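Local structure of amino acid adenylation domain-containing protein (Bacillus stratosphericus LAMA 585, 6ULY) at residues 26-31 / 209-214; 42-47 / 80-85; 195-200 / 234-239. The protein probably selects an alpha-keto acid and activates it as an acyl adenylate for a nonribosomal depsipeptide synthetase module. All coordinates share one frame; numbering follows the deposited sequence.

Contact 1: 26-31 / 209-214; sequences AKTTNG and FTQEDV
Gln-211 reaches across from the turn before strand 214-217 to meet Thr-28 and Asn-30 in the loop that leads from helix 18-26 into strand 31-35. The closer packing lies along its stem. There, Asn-30 ND2 sits 3.6 Å from Gln-211 CG, so the amide nitrogen leans on a methylene, and the two carboxamide planes stand almost perpendicular, 88° apart. The same nitrogen is hydrogen-bonded to the carbonyl of Gly-238, which fixes the Asn-30 amide independently of its neighbour. Tyr-46 of helix 46-62 packs against Asn-30 as well.

The outer end of Gln-211 is held more loosely. With CG anti to the backbone N (chi1 -176°) and the chain extended beyond it, the carboxamide is carried out to the Thr-28 methyl, which approaches from the opposite direction. Thr-28 CG2 lies 3.8 Å from Gln-211 OE1 and equally far from NE2, a van der Waals touch that does not single out either end of the amide. None of the three residues is fully buried, and Glu-212 and Thr-29 next to them are exposed.

Each loop is shaped by bonds of its own. Thr-28 OG1 accepts from Asn-30 N at 3.2 Å, forming an ST turn, and also bonds to the carbonyl of Ala-25. Opposite, a type I beta turn runs from Thr-210 to Asp-213; Asp-213 OD2 receives Thr-210 N at 2.9 Å, the donor arriving from above the carboxylate plane.

The case illustrates two surface loops of an AMP-binding domain, stiffened separately and brought together through one projecting glutamine: the polar groups of Thr-28 and Asn-30 find firm partners elsewhere, leaving the Thr-28 methyl to meet the amide end of Gln-211 and the Asn-30 nitrogen to rest on its CG methylene.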
loop_
_atom_site.group_PDB
_atom_site.type_symbol
_atom_site.label_atom_id
_atom_site.label_comp_id
_atom_site.label_asym_id
_atom_site.label_seq_id
_atom_site.Cartn_x
_atom_site.Cartn_y
_atom_site.Cartn_z
ATOM N N ALA A 26 -38.221 2.548 -18.640
ATOM C CA ALA A 26 -38.721 1.973 -19.880
ATOM C C ALA A 26 -40.130 2.444 -20.217
ATOM O O ALA A 26 -40.582 2.233 -21.347
ATOM C CB ALA A 26 -38.689 0.443 -19.789
ATOM N N LYS A 27 -40.835 3.072 -19.270
ATOM C CA LYS A 27 -42.158 3.616 -19.545
ATOM C C LYS A 27 -42.098 4.996 -20.184
ATOM O O LYS A 27 -43.095 5.440 -20.762
ATOM C CB LYS A 27 -42.980 3.685 -18.255
ATOM C CG LYS A 27 -43.222 2.328 -17.612
ATOM C CD LYS A 27 -43.965 2.441 -16.289
ATOM C CE LYS A 27 -44.152 1.072 -15.652
ATOM N NZ LYS A 27 -44.721 1.156 -14.272
ATOM N N THR A 28 -40.960 5.682 -20.089
ATOM C CA THR A 28 -40.785 6.959 -20.758
ATOM C C THR A 28 -40.454 6.728 -22.228
ATOM O O THR A 28 -40.314 5.593 -22.693
ATOM C CB THR A 28 -39.675 7.778 -20.096
ATOM O OG1 THR A 28 -38.397 7.228 -20.445
ATOM C CG2 THR A 28 -39.830 7.786 -18.574
ATOM N N THR A 29 -40.322 7.823 -22.971
ATOM C CA THR A 29 -39.833 7.774 -24.340
ATOM C C THR A 29 -38.360 8.144 -24.435
ATOM O O THR A 29 -37.807 8.167 -25.538
ATOM C CB THR A 29 -40.667 8.700 -25.236
ATOM O OG1 THR A 29 -40.590 10.048 -24.757
ATOM C CG2 THR A 29 -42.121 8.253 -25.245
ATOM N N ASN A 30 -37.711 8.415 -23.307
ATOM C CA ASN A 30 -36.310 8.792 -23.304
ATOM C C ASN A 30 -35.432 7.547 -23.327
ATOM O O ASN A 30 -35.906 6.410 -23.265
ATOM C CB ASN A 30 -36.006 9.662 -22.090
ATOM C CG ASN A 30 -36.766 10.967 -22.115
ATOM O OD1 ASN A 30 -37.129 11.464 -23.183
ATOM N ND2 ASN A 30 -37.015 11.532 -20.939
ATOM N N GLY A 31 -34.126 7.768 -23.424
ATOM C CA GLY A 31 -33.173 6.682 -23.381
ATOM C C GLY A 31 -31.754 7.145 -23.615
ATOM O O GLY A 31 -31.398 8.284 -23.297
ATOM N N PHE A 209 -32.255 17.414 -10.190
ATOM C CA PHE A 209 -32.309 16.712 -11.461
ATOM C C PHE A 209 -33.741 16.285 -11.759
ATOM O O PHE A 209 -34.531 16.003 -10.855
ATOM C CB PHE A 209 -31.388 15.491 -11.439
ATOM C CG PHE A 209 -29.919 15.831 -11.412
ATOM C CD1 PHE A 209 -29.441 16.987 -12.008
ATOM C CD2 PHE A 209 -29.016 14.984 -10.789
ATOM C CE1 PHE A 209 -28.094 17.290 -11.983
ATOM C CE2 PHE A 209 -27.671 15.284 -10.758
ATOM C CZ PHE A 209 -27.209 16.437 -11.356
ATOM N N THR A 210 -34.073 16.241 -13.049
ATOM C CA THR A 210 -35.426 15.950 -13.491
ATOM C C THR A 210 -35.385 15.116 -14.763
ATOM O O THR A 210 -34.338 14.956 -15.399
ATOM C CB THR A 210 -36.219 17.236 -13.746
ATOM O OG1 THR A 210 -35.518 18.040 -14.701
ATOM C CG2 THR A 210 -36.399 18.025 -12.458
ATOM N N GLN A 211 -36.555 14.592 -15.138
ATOM C CA GLN A 211 -36.676 13.794 -16.351
ATOM C C GLN A 211 -36.424 14.612 -17.610
ATOM O O GLN A 211 -36.221 14.027 -18.680
ATOM C CB GLN A 211 -38.067 13.158 -16.425
ATOM C CG GLN A 211 -38.262 12.233 -17.619
ATOM C CD GLN A 211 -39.616 11.547 -17.621
ATOM O OE1 GLN A 211 -40.307 11.520 -18.639
ATOM N NE2 GLN A 211 -39.995 10.976 -16.484
ATOM N N GLU A 212 -36.434 15.940 -17.512
ATOM C CA GLU A 212 -36.205 16.800 -18.663
ATOM C C GLU A 212 -34.734 17.111 -18.892
ATOM O O GLU A 212 -34.400 17.736 -19.904
ATOM C CB GLU A 212 -36.983 18.111 -18.504
ATOM C CG GLU A 212 -38.335 18.097 -19.213
ATOM C CD GLU A 212 -39.188 16.905 -18.818
ATOM O OE1 GLU A 212 -39.443 16.733 -17.608
ATOM O OE2 GLU A 212 -39.591 16.133 -19.717
ATOM N N ASP A 213 -33.851 16.693 -17.988
ATOM C CA ASP A 213 -32.424 16.887 -18.199
ATOM C C ASP A 213 -31.975 16.184 -19.477
ATOM O O ASP A 213 -32.538 15.165 -19.884
ATOM C CB ASP A 213 -31.624 16.349 -17.005
ATOM C CG ASP A 213 -31.880 17.126 -15.721
ATOM O OD1 ASP A 213 -32.314 18.294 -15.801
ATOM O OD2 ASP A 213 -31.629 16.568 -14.626
ATOM N N VAL A 214 -30.949 16.743 -20.113
ATOM C CA VAL A 214 -30.232 16.083 -21.200
ATOM C C VAL A 214 -28.791 15.892 -20.736
ATOM O O VAL A 214 -28.077 16.874 -20.492
ATOM C CB VAL A 214 -30.297 16.889 -22.507
ATOM C CG1 VAL A 214 -29.535 16.166 -23.607
ATOM C CG2 VAL A 214 -31.755 17.123 -22.924
#

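Contact 2: 42-47 / 80-85; sequences LTQSYA and AMVTAF
Gln-44 and Thr-83 mark the nearest approach of the two backbones, yet their CA atoms remain 9.7 Å apart, so a long side chain must bridge the gap. Residues 42-45 are extended and pair with strand 31-35; at Ser-45 the chain turns into helix 46-62, with Ser-45 OG as N-cap on Gln-48 N. Residues 80-85 are helical throughout, a piece of helix 78-91.

The bridge is the Gln-44 side chain. An extended chain, trans about the CA-CB bond, carries its amide from the strand to the helix. Gln-44 NE2 donates to Thr-83 OG1 at 3.0 Å, with an N-H...O angle of 161° and the acceptor only 10° out of the amide plane.

In the ANL fold, of which this is an example, helices are packed between beta sheets. Strand 41-45 is the edge of the nine-stranded mixed sheet, whereas helix 78-91 is the crossover of a beta-alpha-beta unit joining the parallel neighbours 70-74 and 94-97 of another sheet. The glutamine thus ties an edge strand of one sheet to a helix belonging to the other.

Three bonds grip its buried amide: NE2 also reaches Asp-52 OD2 on helix 46-62, and OE1 is bonded to the Tyr-34 hydroxyl; the carboxylate of Asp-52, an acceptor, is what identifies the NH2 end. Thr-83 OG1, beside its own backbone N, turns its proton to the carbonyl of His-79 one helical turn back and keeps its oxygen for the glutamine. Val-82 CG1 lies at a looser 4.4 Å from Gln-44 OE1, while the same valine packs on Leu-49 and Tyr-34.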
loop_
_atom_site.group_PDB
_atom_site.type_symbol
_atom_site.label_atom_id
_atom_site.label_comp_id
_atom_site.label_asym_id
_atom_site.label_seq_id
_atom_site.Cartn_x
_atom_site.Cartn_y
_atom_site.Cartn_z
ATOM N N LEU A 42 -25.870 6.183 -32.293
ATOM C CA LEU A 42 -26.636 4.960 -32.088
ATOM C C LEU A 42 -27.565 5.180 -30.902
ATOM O O LEU A 42 -27.101 5.459 -29.791
ATOM C CB LEU A 42 -25.705 3.769 -31.847
ATOM C CG LEU A 42 -26.317 2.368 -31.911
ATOM C CD1 LEU A 42 -25.239 1.341 -32.217
ATOM C CD2 LEU A 42 -27.031 2.005 -30.616
ATOM N N THR A 43 -28.871 5.070 -31.138
ATOM C CA THR A 43 -29.866 5.304 -30.103
ATOM C C THR A 43 -30.317 3.984 -29.491
ATOM O O THR A 43 -30.294 2.932 -30.137
ATOM C CB THR A 43 -31.088 6.045 -30.652
ATOM O OG1 THR A 43 -31.703 5.258 -31.681
ATOM C CG2 THR A 43 -30.690 7.404 -31.199
ATOM N N GLN A 44 -30.731 4.060 -28.225
ATOM C CA GLN A 44 -31.223 2.895 -27.492
ATOM C C GLN A 44 -32.146 3.427 -26.403
ATOM O O GLN A 44 -31.677 3.828 -25.335
ATOM C CB GLN A 44 -30.080 2.081 -26.903
ATOM C CG GLN A 44 -30.512 0.798 -26.196
ATOM C CD GLN A 44 -29.416 0.232 -25.300
ATOM O OE1 GLN A 44 -28.692 0.980 -24.648
ATOM N NE2 GLN A 44 -29.288 -1.092 -25.271
ATOM N N SER A 45 -33.446 3.443 -26.687
ATOM C CA SER A 45 -34.407 3.902 -25.699
ATOM C C SER A 45 -34.304 3.057 -24.433
ATOM O O SER A 45 -33.794 1.932 -24.441
ATOM C CB SER A 45 -35.828 3.827 -26.254
ATOM O OG SER A 45 -36.225 2.478 -26.431
ATOM N N TYR A 46 -34.809 3.610 -23.328
ATOM C CA TYR A 46 -34.864 2.828 -22.098
ATOM C C TYR A 46 -35.705 1.573 -22.285
ATOM O O TYR A 46 -35.430 0.542 -21.657
ATOM C CB TYR A 46 -35.404 3.686 -20.955
ATOM C CG TYR A 46 -34.431 4.758 -20.503
ATOM C CD1 TYR A 46 -33.094 4.453 -20.248
ATOM C CD2 TYR A 46 -34.843 6.073 -20.345
ATOM C CE1 TYR A 46 -32.202 5.428 -19.841
ATOM C CE2 TYR A 46 -33.960 7.054 -19.944
ATOM C CZ TYR A 46 -32.638 6.724 -19.689
ATOM O OH TYR A 46 -31.750 7.694 -19.287
ATOM N N ALA A 47 -36.716 1.633 -23.157
ATOM C CA ALA A 47 -37.478 0.436 -23.499
ATOM C C ALA A 47 -36.622 -0.549 -24.283
ATOM O O ALA A 47 -36.660 -1.757 -24.024
ATOM C CB ALA A 47 -38.725 0.820 -24.302
ATOM N N ALA A 80 -22.419 -1.816 -25.401
ATOM C CA ALA A 80 -22.343 -3.177 -24.885
ATOM C C ALA A 80 -22.252 -3.194 -23.360
ATOM O O ALA A 80 -22.815 -4.085 -22.714
ATOM C CB ALA A 80 -21.149 -3.901 -25.504
ATOM N N MET A 81 -21.550 -2.223 -22.765
ATOM C CA MET A 81 -21.350 -2.239 -21.317
ATOM C C MET A 81 -22.630 -1.871 -20.577
ATOM O O MET A 81 -23.014 -2.542 -19.610
ATOM C CB MET A 81 -20.222 -1.286 -20.925
ATOM C CG MET A 81 -20.063 -1.112 -19.414
ATOM S SD MET A 81 -18.397 -0.611 -18.933
ATOM C CE MET A 81 -18.105 0.764 -20.040
ATOM N N VAL A 82 -23.287 -0.787 -21.000
ATOM C CA VAL A 82 -24.579 -0.415 -20.428
ATOM C C VAL A 82 -25.549 -1.587 -20.510
ATOM O O VAL A 82 -26.253 -1.909 -19.547
ATOM C CB VAL A 82 -25.143 0.826 -21.145
ATOM C CG1 VAL A 82 -26.606 1.030 -20.788
ATOM C CG2 VAL A 82 -24.333 2.062 -20.799
ATOM N N THR A 83 -25.606 -2.237 -21.673
ATOM C CA THR A 83 -26.520 -3.361 -21.846
ATOM C C THR A 83 -26.116 -4.533 -20.966
ATOM O O THR A 83 -26.970 -5.182 -20.350
ATOM C CB THR A 83 -26.556 -3.788 -23.317
ATOM O OG1 THR A 83 -26.976 -2.684 -24.122
ATOM C CG2 THR A 83 -27.510 -4.955 -23.531
ATOM N N ALA A 84 -24.816 -4.826 -20.909
ATOM C CA ALA A 84 -24.334 -5.918 -20.073
ATOM C C ALA A 84 -24.608 -5.645 -18.600
ATOM O O ALA A 84 -24.922 -6.567 -17.838
ATOM C CB ALA A 84 -22.840 -6.131 -20.311
ATOM N N PHE A 85 -24.484 -4.386 -18.179
ATOM C CA PHE A 85 -24.742 -4.042 -16.786
ATOM C C PHE A 85 -26.181 -4.350 -16.402
ATOM O O PHE A 85 -26.445 -4.910 -15.331
ATOM C CB PHE A 85 -24.437 -2.565 -16.556
ATOM C CG PHE A 85 -24.817 -2.073 -15.191
ATOM C CD1 PHE A 85 -23.937 -2.193 -14.128
ATOM C CD2 PHE A 85 -26.050 -1.480 -14.972
ATOM C CE1 PHE A 85 -24.282 -1.735 -12.870
ATOM C CE2 PHE A 85 -26.401 -1.020 -13.716
ATOM C CZ PHE A 85 -25.514 -1.151 -12.662
#

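Contact 3: 195-200 / 234-239; sequences SVLANV and NVYTGC
Val-200 and Leu-197, one turn apart on helix 193-207, both touch the aromatic side chain of Tyr-236 near the end of helix 224-237. The apolar interactions carry the contact. Val-200 CG1 comes nearest, 3.6 Å from Tyr-236 CG and just as close to CB, so the methyl presses on the root of the ring rather than its hydroxyl end. Because CG of Tyr-236 is anti to its backbone N (chi1 179°), the ring is carried out from its own helix toward helix 193-207, beside Val-200. Leu-197 meets it roughly at a right angle, with the tip CD2 at 4.2 Å from Tyr-236 CD2; this leucine also packs on Leu-18 and Val-21 of helix 18-26. Both methyls approach the ring obliquely.

Polar interactions serve the helices separately. Asn-199 ND2 bonds to the carbonyl of Ala-339, and Asn-234 OD1 to Lys-267 NZ, each leading away from the shared surface.

Backbone bonds close the second helix just beyond the tyrosine. Cys-239 N returns to Asn-234 O at 3.0 Å, and a weak bond joins Gly-238 N to Val-235 O, with Gly-238 at a positive phi of 65°. This is a textbook Schellman motif with glycine as its C-prime residue, ending one of two packed helices of the AMP-binding domain and sending the chain into strand 240-243.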
loop_
_atom_site.group_PDB
_atom_site.type_symbol
_atom_site.label_atom_id
_atom_site.label_comp_id
_atom_site.label_asym_id
_atom_site.label_seq_id
_atom_site.Cartn_x
_atom_site.Cartn_y
_atom_site.Cartn_z
ATOM N N SER A 195 -27.416 1.297 -1.111
ATOM C CA SER A 195 -26.381 2.321 -0.993
ATOM C C SER A 195 -26.283 3.152 -2.265
ATOM O O SER A 195 -26.147 4.380 -2.203
ATOM C CB SER A 195 -25.034 1.680 -0.658
ATOM O OG SER A 195 -24.686 0.653 -1.572
ATOM N N VAL A 196 -26.359 2.508 -3.429
ATOM C CA VAL A 196 -26.308 3.250 -4.685
ATOM C C VAL A 196 -27.526 4.156 -4.814
ATOM O O VAL A 196 -27.398 5.365 -5.046
ATOM C CB VAL A 196 -26.191 2.276 -5.871
ATOM C CG1 VAL A 196 -26.307 3.017 -7.180
ATOM C CG2 VAL A 196 -24.865 1.515 -5.789
ATOM N N LEU A 197 -28.725 3.594 -4.638
ATOM C CA LEU A 197 -29.935 4.393 -4.801
ATOM C C LEU A 197 -30.000 5.533 -3.799
ATOM O O LEU A 197 -30.569 6.590 -4.099
ATOM C CB LEU A 197 -31.171 3.510 -4.667
ATOM C CG LEU A 197 -31.495 2.640 -5.881
ATOM C CD1 LEU A 197 -32.633 1.690 -5.549
ATOM C CD2 LEU A 197 -31.845 3.502 -7.075
ATOM N N ALA A 198 -29.434 5.340 -2.607
ATOM C CA ALA A 198 -29.405 6.417 -1.625
ATOM C C ALA A 198 -28.576 7.588 -2.130
ATOM O O ALA A 198 -28.946 8.753 -1.936
ATOM C CB ALA A 198 -28.849 5.902 -0.296
ATOM N N ASN A 199 -27.441 7.300 -2.769
ATOM C CA ASN A 199 -26.658 8.366 -3.383
ATOM C C ASN A 199 -27.407 8.985 -4.556
ATOM O O ASN A 199 -27.428 10.211 -4.713
ATOM C CB ASN A 199 -25.306 7.826 -3.843
ATOM C CG ASN A 199 -24.416 8.907 -4.411
ATOM O OD1 ASN A 199 -24.654 9.413 -5.507
ATOM N ND2 ASN A 199 -23.385 9.272 -3.665
ATOM N N VAL A 200 -28.033 8.151 -5.387
ATOM C CA VAL A 200 -28.798 8.670 -6.515
ATOM C C VAL A 200 -29.887 9.614 -6.021
ATOM O O VAL A 200 -30.029 10.740 -6.511
ATOM C CB VAL A 200 -29.387 7.510 -7.337
ATOM C CG1 VAL A 200 -30.531 7.999 -8.200
ATOM C CG2 VAL A 200 -28.305 6.861 -8.193
ATOM N N ASN A 234 -29.383 9.167 -14.239
ATOM C CA ASN A 234 -30.148 9.462 -15.444
ATOM C C ASN A 234 -31.291 8.471 -15.628
ATOM O O ASN A 234 -32.423 8.866 -15.924
ATOM C CB ASN A 234 -29.224 9.455 -16.663
ATOM C CG ASN A 234 -28.230 10.595 -16.649
ATOM O OD1 ASN A 234 -28.519 11.685 -16.152
ATOM N ND2 ASN A 234 -27.046 10.349 -17.195
ATOM N N VAL A 235 -31.015 7.175 -15.462
ATOM C CA VAL A 235 -32.074 6.176 -15.581
ATOM C C VAL A 235 -33.122 6.380 -14.492
ATOM O O VAL A 235 -34.326 6.235 -14.735
ATOM C CB VAL A 235 -31.483 4.753 -15.535
ATOM C CG1 VAL A 235 -32.561 3.716 -15.827
ATOM C CG2 VAL A 235 -30.342 4.613 -16.531
ATOM N N TYR A 236 -32.682 6.727 -13.277
ATOM C CA TYR A 236 -33.619 6.933 -12.175
ATOM C C TYR A 236 -34.560 8.098 -12.458
ATOM O O TYR A 236 -35.766 8.018 -12.186
ATOM C CB TYR A 236 -32.854 7.181 -10.873
ATOM C CG TYR A 236 -33.757 7.416 -9.682
ATOM C CD1 TYR A 236 -34.119 8.704 -9.301
ATOM C CD2 TYR A 236 -34.250 6.349 -8.938
ATOM C CE1 TYR A 236 -34.949 8.923 -8.210
ATOM C CE2 TYR A 236 -35.075 6.557 -7.845
ATOM C CZ TYR A 236 -35.421 7.843 -7.485
ATOM O OH TYR A 236 -36.243 8.049 -6.399
ATOM N N THR A 237 -34.022 9.208 -12.964
ATOM C CA THR A 237 -34.866 10.305 -13.412
ATOM C C THR A 237 -35.524 10.020 -14.754
ATOM O O THR A 237 -36.426 10.762 -15.153
ATOM C CB THR A 237 -34.055 11.601 -13.512
ATOM O OG1 THR A 237 -33.049 11.470 -14.527
ATOM C CG2 THR A 237 -33.395 11.926 -12.168
ATOM N N GLY A 238 -35.105 8.964 -15.448
ATOM C CA GLY A 238 -35.643 8.667 -16.761
ATOM C C GLY A 238 -35.336 9.705 -17.818
ATOM O O GLY A 238 -36.016 9.744 -18.848
ATOM N N CYS A 239 -34.328 10.547 -17.596
ATOM C CA CYS A 239 -33.996 11.619 -18.522
ATOM C C CYS A 239 -33.151 11.088 -19.678
ATOM O O CYS A 239 -32.699 9.938 -19.686
ATOM C CB CYS A 239 -33.260 12.749 -17.796
ATOM S SG CYS A 239 -31.478 12.491 -17.542
#

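How the contacts relate
The three contacts form a connected patch on one side of the chain's centre, with contact 1 about 12 Å from contact 3 and about 14 Å from contact 2, centre to centre. Contacts 2 and 3, about 16 Å apart, are bridged by Tyr-46, whose hydroxyl probably bonds to Cys-239 O. The backbone of Tyr-46 also joins contact 1, its N lying 3.0 Å from Asn-30 O. Between contacts 1 and 3, Gln-211 and Asp-213 pack against Cys-239. Of the side chains in contact 3, that of Val-200 lies about 11 Å from the bound keto acyl adenylate, so it does not touch it.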